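Local coordinates for calreticulin, putative (Trypanosoma cruzi, PDB 5HCF), which is probably a chaperone of the calreticulin family whose legume-lectin-like globular domain has carbohydrate- and peptide-binding properties, at residues 6-11 / 225-230; 61-66 / 201-206. All blocks are in the same frame, centred on the assembly; numbering follows the deposited sequence.

Contact 1 (6-11 / 225-230)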
# COMPACT_ATOMS: atom_id res chain seq x y z
N GLU A 6 -0.10 2.19 12.37
CA GLU A 6 -1.21 1.31 12.72
C GLU A 6 -0.70 -0.10 13.01
O GLU A 6 -0.21 -0.79 12.12
CB GLU A 6 -2.25 1.27 11.60
CG GLU A 6 -3.47 0.45 11.94
CD GLU A 6 -4.15 0.92 13.21
OE1 GLU A 6 -4.82 1.97 13.17
OE2 GLU A 6 -4.00 0.24 14.25
N GLU A 7 -0.83 -0.53 14.26
CA GLU A 7 -0.39 -1.86 14.67
C GLU A 7 -1.53 -2.86 14.57
O GLU A 7 -1.31 -4.08 14.63
CB GLU A 7 0.16 -1.83 16.10
CG GLU A 7 1.48 -1.10 16.23
CD GLU A 7 1.76 -0.65 17.64
OE1 GLU A 7 1.07 0.27 18.12
OE2 GLU A 7 2.66 -1.23 18.28
N PHE A 8 -2.74 -2.35 14.41
CA PHE A 8 -3.93 -3.17 14.39
C PHE A 8 -4.00 -4.07 15.61
O PHE A 8 -4.28 -5.27 15.50
CB PHE A 8 -4.00 -3.99 13.10
CG PHE A 8 -4.51 -3.22 11.92
CD1 PHE A 8 -5.71 -2.54 12.00
CD2 PHE A 8 -3.79 -3.16 10.74
CE1 PHE A 8 -6.19 -1.82 10.92
CE2 PHE A 8 -4.26 -2.44 9.66
CZ PHE A 8 -5.47 -1.77 9.75
N LYS A 9 -3.71 -3.49 16.77
CA LYS A 9 -3.95 -4.17 18.04
C LYS A 9 -5.44 -4.10 18.33
O LYS A 9 -6.00 -4.95 19.02
CB LYS A 9 -3.15 -3.53 19.17
CG LYS A 9 -1.70 -3.98 19.23
CD LYS A 9 -0.93 -3.24 20.32
CE LYS A 9 0.54 -3.65 20.31
NZ LYS A 9 1.32 -2.90 21.34
N SER A 10 -6.08 -3.08 17.77
CA SER A 10 -7.52 -2.89 17.85
C SER A 10 -8.05 -2.39 16.51
O SER A 10 -7.28 -2.09 15.61
CB SER A 10 -7.87 -1.90 18.96
OG SER A 10 -9.15 -1.32 18.74
N MET A 11 -9.37 -2.32 16.38
CA MET A 11 -9.99 -1.84 15.15
C MET A 11 -11.16 -0.88 15.37
O MET A 11 -11.82 -0.48 14.41
CB MET A 11 -10.46 -3.02 14.30
CG MET A 11 -11.81 -3.58 14.71
SD MET A 11 -12.75 -4.14 13.29
CE MET A 11 -13.56 -2.60 12.82
N LYS A 225 -0.85 -5.54 8.45
CA LYS A 225 -0.13 -5.09 9.63
C LYS A 225 0.75 -3.87 9.38
O LYS A 225 1.15 -3.59 8.25
CB LYS A 225 0.74 -6.21 10.20
CG LYS A 225 -0.02 -7.27 10.98
CD LYS A 225 0.91 -8.40 11.40
CE LYS A 225 2.03 -7.91 12.31
NZ LYS A 225 1.50 -7.14 13.46
N ASP A 226 1.05 -3.15 10.46
CA ASP A 226 2.08 -2.12 10.50
C ASP A 226 2.01 -1.12 9.35
O ASP A 226 2.95 -1.01 8.55
CB ASP A 226 3.46 -2.77 10.53
CG ASP A 226 3.66 -3.65 11.75
OD1 ASP A 226 3.74 -3.10 12.87
OD2 ASP A 226 3.74 -4.89 11.59
N ILE A 227 0.91 -0.38 9.26
CA ILE A 227 0.83 0.74 8.33
C ILE A 227 1.61 1.92 8.90
O ILE A 227 1.15 2.60 9.81
CB ILE A 227 -0.63 1.15 8.06
CG1 ILE A 227 -1.40 -0.03 7.48
CG2 ILE A 227 -0.69 2.34 7.12
CD1 ILE A 227 -2.87 0.23 7.27
N VAL A 228 2.80 2.14 8.35
CA VAL A 228 3.69 3.19 8.82
C VAL A 228 3.83 4.32 7.80
O VAL A 228 3.97 4.07 6.61
CB VAL A 228 5.09 2.65 9.15
CG1 VAL A 228 5.95 3.73 9.77
CG2 VAL A 228 4.99 1.44 10.07
N ILE A 229 3.80 5.55 8.29
CA ILE A 229 4.01 6.71 7.43
C ILE A 229 4.90 7.74 8.14
O ILE A 229 4.68 8.06 9.31
CB ILE A 229 2.67 7.36 7.02
CG1 ILE A 229 1.74 6.30 6.43
CG2 ILE A 229 2.91 8.47 6.00
CD1 ILE A 229 0.38 6.82 6.01
N GLY A 230 5.90 8.24 7.42
CA GLY A 230 6.86 9.18 7.98
C GLY A 230 7.61 9.96 6.91
O GLY A 230 7.26 9.92 5.73
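The carbonyl oxygen of Glu6 meets two consecutive residues of strand 225-230: Ile227 N gives it a weak, bent hydrogen bond (N to O 3.1 Å, N-H...O 135°), and Asp226 CA turns its C-H to the same Glu6 O at 3.1 Å. In return, Glu6 N donates to Ile227 O at 2.9 Å, a straighter bond at 159°. Two residues, Asp226 and Ile227, are set against Glu6 alone, which makes a G1 beta bulge in an antiparallel pairing, with Asp226 at the positive phi that lets the extra residue fit. Beside the bulge, Glu6 CB lies 3.9 Å from Ile227 CB on the same sheet face. The chain past CB then swings off: Glu6 CG, anti to the backbone N (chi1 -176°), lies 3.5 Å above the centre of the Phe8 ring, and the bend at chi2 then turns CD. Its carboxylate ties back to the loop, OE2 accepting Phe8 N at 2.9 Å on the anti lone pair, while OE1 is bonded by His13 and Trp14. Three groups therefore hold this buried carboxylate, which would probably help it to keep its charge. The Phe8 ring reaches back to the strand, CE2 lying 3.8 Å from Ile227 CD1 in an oblique approach, and Lys225 CA is at the ring edge. At the polar end, Lys225 NZ is bonded to the carbonyls of Lys39 and Lys41, and its salt bridge to Asp226 OD2 is long (3.7 Å); Asp226 OD1 pairs with His5. Strand 223-230 is joined in its sheet to strands 2-6 and 69-76; Val228 packs on Val236 and Leu239 of helix 233-243, and Ile229 meets Phe58 of strand 50-62 in the other sheet.

Contact 2 (61-66 / 201-206); sequences PINNEK and LHKVPE
Two hydrogen bonds tie the Asn64 amide to the backbone of His202 and Val204. Asn64 OD1 receives Val204 N at 3.1 Å, almost straight (177°) and on an in-plane lone pair. Asn64 ND2 donates to His202 O at 2.9 Å; the acceptor lies close to the amide plane, whereas ND2 stands above the carbonyl plane of His202. One amide thereby spans Lys203 and engages the main chain on either side of it, reached because chi1 (59°) sets Asn64 CG between its own backbone N and carbonyl carbon. A water 2.9 Å from Asn64 ND2 accepts a further bond and also meets His202 ND1, a bridge less certain because His202 has a second conformer.

Van der Waals contact is slighter: the methyl Val204 CG2 lies 3.2 Å from Asn64 OD1, and Val204 also leans on Trp106. Lys203 CG lies 4.1 Å from Asn64 OD1.

Side-chain-to-backbone hydrogen bonds join two loop segments here, the Asn64 amide offering one donor and one acceptor to the main chain, much as a peptide group would. They continue the association of strands 50-62 and 208-217, joined by backbone bonding of Ile62 with Leu208, at one end of a sheet in the legume lectin fold.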
# COMPACT_ATOMS: atom_id res chain seq x y z
N PRO A 61 -3.08 15.72 9.96
CA PRO A 61 -2.97 15.61 8.51
C PRO A 61 -1.52 15.58 8.07
O PRO A 61 -0.67 16.19 8.74
CB PRO A 61 -3.68 16.86 8.00
CG PRO A 61 -4.59 17.25 9.12
CD PRO A 61 -3.88 16.88 10.37
N ILE A 62 -1.23 14.90 6.97
CA ILE A 62 0.15 14.64 6.56
C ILE A 62 0.52 15.37 5.27
O ILE A 62 -0.16 15.24 4.25
CB ILE A 62 0.40 13.13 6.38
CG1 ILE A 62 0.20 12.39 7.71
CG2 ILE A 62 1.79 12.87 5.84
CD1 ILE A 62 0.19 10.89 7.57
N ASN A 63 1.60 16.13 5.32
CA ASN A 63 2.12 16.79 4.13
C ASN A 63 3.55 16.37 3.85
O ASN A 63 4.19 15.73 4.69
CB ASN A 63 2.04 18.31 4.28
CG ASN A 63 1.62 19.01 3.00
OD1 ASN A 63 2.17 18.76 1.93
ND2 ASN A 63 0.62 19.88 3.10
N ASN A 64 4.06 16.72 2.68
CA ASN A 64 5.43 16.39 2.31
C ASN A 64 6.08 17.49 1.47
O ASN A 64 6.76 17.21 0.48
CB ASN A 64 5.48 15.05 1.56
CG ASN A 64 4.64 15.05 0.30
OD1 ASN A 64 3.60 15.70 0.24
ND2 ASN A 64 5.11 14.34 -0.72
N GLU A 65 5.88 18.75 1.85
CA GLU A 65 6.50 19.86 1.13
C GLU A 65 8.02 19.85 1.34
O GLU A 65 8.49 19.97 2.47
CB GLU A 65 5.92 21.19 1.58
CG GLU A 65 6.17 22.31 0.59
CD GLU A 65 5.58 23.62 1.04
OE1 GLU A 65 6.14 24.68 0.67
OE2 GLU A 65 4.56 23.60 1.77
N LYS A 66 8.76 19.71 0.24
CA LYS A 66 10.23 19.70 0.28
C LYS A 66 10.78 18.70 1.29
O LYS A 66 11.83 18.92 1.90
CB LYS A 66 10.78 21.10 0.54
CG LYS A 66 10.64 22.05 -0.66
CD LYS A 66 11.37 23.37 -0.38
CE LYS A 66 11.34 24.27 -1.61
NZ LYS A 66 12.21 23.67 -2.70
N LEU A 201 5.99 17.05 -8.38
CA LEU A 201 5.33 15.78 -8.67
C LEU A 201 5.14 14.97 -7.40
O LEU A 201 4.08 14.39 -7.16
CB LEU A 201 6.13 14.97 -9.69
CG LEU A 201 6.23 15.52 -11.11
CD1 LEU A 201 7.12 14.63 -11.96
CD2 LEU A 201 4.85 15.68 -11.73
N HIS A 202 6.19 14.92 -6.59
CA HIS A 202 6.19 14.15 -5.34
C HIS A 202 5.16 14.65 -4.33
O HIS A 202 4.68 13.88 -3.50
CB HIS A 202 7.58 14.19 -4.71
CG HIS A 202 7.84 15.45 -3.93
ND1 HIS A 202 7.55 15.56 -2.59
CD2 HIS A 202 8.33 16.65 -4.31
CE1 HIS A 202 7.87 16.77 -2.17
NE2 HIS A 202 8.35 17.45 -3.20
N LYS A 203 4.84 15.94 -4.40
CA LYS A 203 4.01 16.58 -3.39
C LYS A 203 2.53 16.25 -3.49
O LYS A 203 1.95 16.23 -4.57
CB LYS A 203 4.20 18.09 -3.46
CG LYS A 203 3.62 18.87 -2.30
CD LYS A 203 3.72 20.37 -2.59
CE LYS A 203 2.66 20.81 -3.60
NZ LYS A 203 1.33 21.15 -3.03
N VAL A 204 1.93 15.98 -2.34
CA VAL A 204 0.50 15.76 -2.27
C VAL A 204 -0.22 17.06 -2.62
O VAL A 204 0.13 18.12 -2.10
CB VAL A 204 0.07 15.28 -0.87
CG1 VAL A 204 0.68 13.92 -0.56
CG2 VAL A 204 0.46 16.30 0.20
N PRO A 205 -1.21 16.98 -3.52
CA PRO A 205 -1.94 18.19 -3.94
C PRO A 205 -2.69 18.80 -2.76
O PRO A 205 -2.58 20.00 -2.51
CB PRO A 205 -2.90 17.67 -5.01
CG PRO A 205 -3.07 16.23 -4.71
CD PRO A 205 -1.77 15.76 -4.11
N GLU A 206 -3.44 17.97 -2.04
CA GLU A 206 -4.05 18.38 -0.79
C GLU A 206 -3.43 17.57 0.34
O GLU A 206 -2.85 16.52 0.09
CB GLU A 206 -5.57 18.22 -0.82
CG GLU A 206 -6.27 19.09 -1.85
CD GLU A 206 -5.85 20.56 -1.76
OE1 GLU A 206 -5.49 21.02 -0.66
OE2 GLU A 206 -5.89 21.25 -2.81
O HOH W 1 7.86 13.57 -0.61

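How the contacts relate
Contact 1 is the more buried of the two and contact 2 the more peripheral, with centres about 12 Å and 17 Å from the centre of the chain. The first belongs to the sheet that holds strand 223-230, the second to the end of strand 50-62 in the other sheet. Backbone pairing leads in 6-11 / 225-230, with a buried carboxylate and an aromatic ring behind it; in 61-66 / 201-206 a side-chain amide does the pairing. Although their centres are about 21 Å apart, the two meet in the packing between the sheets, where Ile229 CG2 is 4.0 Å from Ile62 CD1.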